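Local structure of long form salivary protein D7L1 (Anopheles stephensi, 3NHT) at residues L6-A11 against L130-V135. The protein binds and sequesters cysteinyl leukotrienes and thromboxane A2 analogues, blunting the host's vascular and platelet responses while the female mosquito feeds. Residues are numbered along the deposited sequence; the frame is centred on the assembly and turned at random.
With U46 ((5E)-7-{6-[(1E)-3-hydroxyoct-1-enyl]-2-oxabicyclo[2.2.1]hept-5-yl}hept-5-enoic acid), chain B.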
loop_
_atom_site.group_PDB
_atom_site.type_symbol
_atom_site.label_atom_id
_atom_site.label_comp_id
_atom_site.label_asym_id
_atom_site.label_seq_id
_atom_site.Cartn_x
_atom_site.Cartn_y
_atom_site.Cartn_z
ATOM N N LEU A 6 -3.387 10.976 -5.275
ATOM C CA LEU A 6 -3.571 9.653 -4.680
ATOM C C LEU A 6 -5.022 9.414 -4.297
ATOM O O LEU A 6 -5.659 10.277 -3.672
ATOM C CB LEU A 6 -2.696 9.504 -3.433
ATOM C CG LEU A 6 -1.182 9.617 -3.650
ATOM C CD1 LEU A 6 -0.447 9.331 -2.341
ATOM C CD2 LEU A 6 -0.662 8.707 -4.782
ATOM N N ASP A 7 -5.531 8.240 -4.654
ATOM C CA ASP A 7 -6.887 7.856 -4.278
ATOM C C ASP A 7 -6.955 7.255 -2.867
ATOM O O ASP A 7 -5.943 7.173 -2.173
ATOM C CB ASP A 7 -7.530 6.952 -5.352
ATOM C CG ASP A 7 -6.965 5.526 -5.374
ATOM O OD1 ASP A 7 -6.532 5.005 -4.327
ATOM O OD2 ASP A 7 -6.999 4.902 -6.465
ATOM N N ALA A 8 -8.146 6.853 -2.432
ATOM C CA ALA A 8 -8.310 6.389 -1.051
ATOM C C ALA A 8 -7.535 5.111 -0.734
ATOM O O ALA A 8 -7.028 4.969 0.381
ATOM C CB ALA A 8 -9.792 6.212 -0.709
ATOM N N GLU A 9 -7.461 4.183 -1.690
ATOM C CA GLU A 9 -6.696 2.952 -1.487
ATOM C C GLU A 9 -5.203 3.269 -1.402
ATOM O O GLU A 9 -4.487 2.687 -0.587
ATOM C CB GLU A 9 -6.964 1.974 -2.634
ATOM C CG GLU A 9 -6.143 0.665 -2.584
ATOM C CD GLU A 9 -4.710 0.784 -3.105
ATOM O OE1 GLU A 9 -4.453 1.559 -4.048
ATOM O OE2 GLU A 9 -3.826 0.085 -2.565
ATOM N N GLN A 10 -4.737 4.197 -2.237
ATOM C CA GLN A 10 -3.318 4.537 -2.267
ATOM C C GLN A 10 -2.897 5.200 -0.966
ATOM O O GLN A 10 -1.827 4.902 -0.428
ATOM C CB GLN A 10 -3.008 5.443 -3.451
ATOM C CG GLN A 10 -3.141 4.754 -4.794
ATOM C CD GLN A 10 -2.944 5.749 -5.911
ATOM O OE1 GLN A 10 -3.822 6.535 -6.211
ATOM N NE2 GLN A 10 -1.748 5.762 -6.491
ATOM N N ALA A 11 -3.764 6.060 -0.436
ATOM C CA ALA A 11 -3.496 6.677 0.861
ATOM C C ALA A 11 -3.537 5.645 2.000
ATOM O O ALA A 11 -2.638 5.638 2.860
ATOM C CB ALA A 11 -4.472 7.819 1.115
ATOM N N LEU A 130 -7.927 16.030 2.362
ATOM C CA LEU A 130 -7.229 15.929 1.075
ATOM C C LEU A 130 -6.659 14.547 0.819
ATOM O O LEU A 130 -6.707 14.060 -0.316
ATOM C CB LEU A 130 -6.104 16.968 0.945
ATOM C CG LEU A 130 -6.529 18.431 1.033
ATOM C CD1 LEU A 130 -5.336 19.305 0.677
ATOM C CD2 LEU A 130 -7.728 18.743 0.139
ATOM N N TYR A 131 -6.107 13.936 1.868
ATOM C CA TYR A 131 -5.402 12.665 1.733
ATOM C C TYR A 131 -6.162 11.459 2.300
ATOM O O TYR A 131 -5.563 10.452 2.685
ATOM C CB TYR A 131 -3.984 12.784 2.320
ATOM C CG TYR A 131 -3.081 13.710 1.515
ATOM C CD1 TYR A 131 -2.396 13.253 0.379
ATOM C CD2 TYR A 131 -2.924 15.049 1.874
ATOM C CE1 TYR A 131 -1.578 14.108 -0.367
ATOM C CE2 TYR A 131 -2.106 15.908 1.131
ATOM C CZ TYR A 131 -1.438 15.430 0.020
ATOM O OH TYR A 131 -0.640 16.282 -0.704
ATOM N N HIS A 132 -7.489 11.561 2.323
ATOM C CA HIS A 132 -8.358 10.409 2.589
ATOM C C HIS A 132 -8.010 9.765 3.921
ATOM O O HIS A 132 -7.863 8.544 4.041
ATOM C CB HIS A 132 -8.290 9.421 1.411
ATOM C CG HIS A 132 -8.320 10.103 0.079
ATOM N ND1 HIS A 132 -9.306 11.006 -0.267
ATOM C CD2 HIS A 132 -7.466 10.049 -0.969
ATOM C CE1 HIS A 132 -9.066 11.461 -1.485
ATOM N NE2 HIS A 132 -7.964 10.887 -1.937
ATOM N N GLY A 133 -7.884 10.627 4.922
ATOM C CA GLY A 133 -7.510 10.228 6.273
ATOM C C GLY A 133 -8.640 10.245 7.289
ATOM O O GLY A 133 -8.392 10.406 8.483
ATOM N N THR A 134 -9.877 10.087 6.821
ATOM C CA THR A 134 -11.025 9.863 7.706
ATOM C C THR A 134 -11.823 8.714 7.141
ATOM O O THR A 134 -11.886 8.534 5.920
ATOM C CB THR A 134 -11.961 11.096 7.827
ATOM O OG1 THR A 134 -12.640 11.333 6.580
ATOM C CG2 THR A 134 -11.193 12.347 8.260
ATOM N N VAL A 135 -12.474 7.959 8.018
ATOM C CA VAL A 135 -13.319 6.847 7.577
ATOM C C VAL A 135 -14.467 7.351 6.676
ATOM O O VAL A 135 -14.693 6.809 5.592
ATOM C CB VAL A 135 -13.844 6.013 8.786
ATOM C CG1 VAL A 135 -14.820 4.914 8.336
ATOM C CG2 VAL A 135 -12.673 5.405 9.561
HETATM O OAX U46 B . -11.355 3.610 5.128
HETATM C CAW U46 B . -10.873 3.469 6.435
HETATM O OAY U46 B . -11.377 2.511 7.304
HETATM C CAR U46 B . -9.745 4.366 6.980
HETATM C CAQ U46 B . -9.643 5.647 6.150
HETATM C CAP U46 B . -8.463 6.466 6.685
HETATM C CAO U46 B . -8.865 7.007 8.064
HETATM C CAN U46 B . -7.780 7.362 8.945
HETATM C CAF U46 B . -6.280 7.237 8.624
HETATM C CAD U46 B . -5.603 6.667 9.881
HETATM C CAC U46 B . -6.122 5.274 10.259
HETATM C CAB U46 B . -4.962 4.406 10.656
HETATM C CAT U46 B . -5.817 4.254 9.173
HETATM O OAS U46 B . -4.362 4.066 8.830
HETATM C CAA U46 B . -3.714 4.917 9.923
HETATM C CAE U46 B . -4.103 6.374 9.680
HETATM C CAG U46 B . -3.224 7.354 10.457
HETATM C CAH U46 B . -2.697 8.497 9.780
HETATM C CAI U46 B . -1.862 9.471 10.598
HETATM O OAU U46 B . -1.138 8.920 11.814
HETATM C CAJ U46 B . -1.000 10.415 9.784
HETATM C CAK U46 B . -0.352 11.551 10.576
HETATM C CAL U46 B . 0.573 12.508 9.829
HETATM C CAM U46 B . 1.901 11.973 9.303
HETATM C CAV U46 B . 2.765 12.965 8.508
HETATM O O HOH W 1 -8.045 6.007 2.786
#
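The loop between helices 109-130 and 135-144 lines the lipid pocket, and its His132 presses its imidazole against the first turn of helix 8-22. His132 NE2 gives a weak, bent hydrogen bond to Leu6 O, 2.9 Å long with an N-H...O angle of 129°; the carbonyl oxygen lies in the plane of the ring, at its edge. With CG beside the backbone N (chi1 -43°) and anti to the carbonyl carbon, the ring points toward the N-terminal end of the helix, and its CD2 comes 3.4 Å from Asp7 C. At the root of the ring, His132 CB rests 4.1 Å from Ala8 CB, while the methyl of Ala11 sits 3.3 Å from Tyr131 O, an oxygen that also accepts from the hydroxyl of Tyr15 one turn further on.

The helix end that receives the histidine is fixed by a capping box: Gln10 N donates to Asp7 OD1, and Asp7 N returns a nearly straight bond (175°) to Gln10 OE1. Leu130 O lies over one face of the imidazole, offset toward its rim, and Tyr81 of helix 73-85 meets the histidine edge-to-face. On the ligand side a water donates to both Ala8 O and His132 O, bridging the two backbones. Past it the loop lines the site in this PBP/GOBP-family fold, with Gly133, a leukotriene C4-binding residue, placing its O 3.1 Å from CAN of the thromboxane analogue U46, and His132 O lying 3.4 Å from U46 CAP.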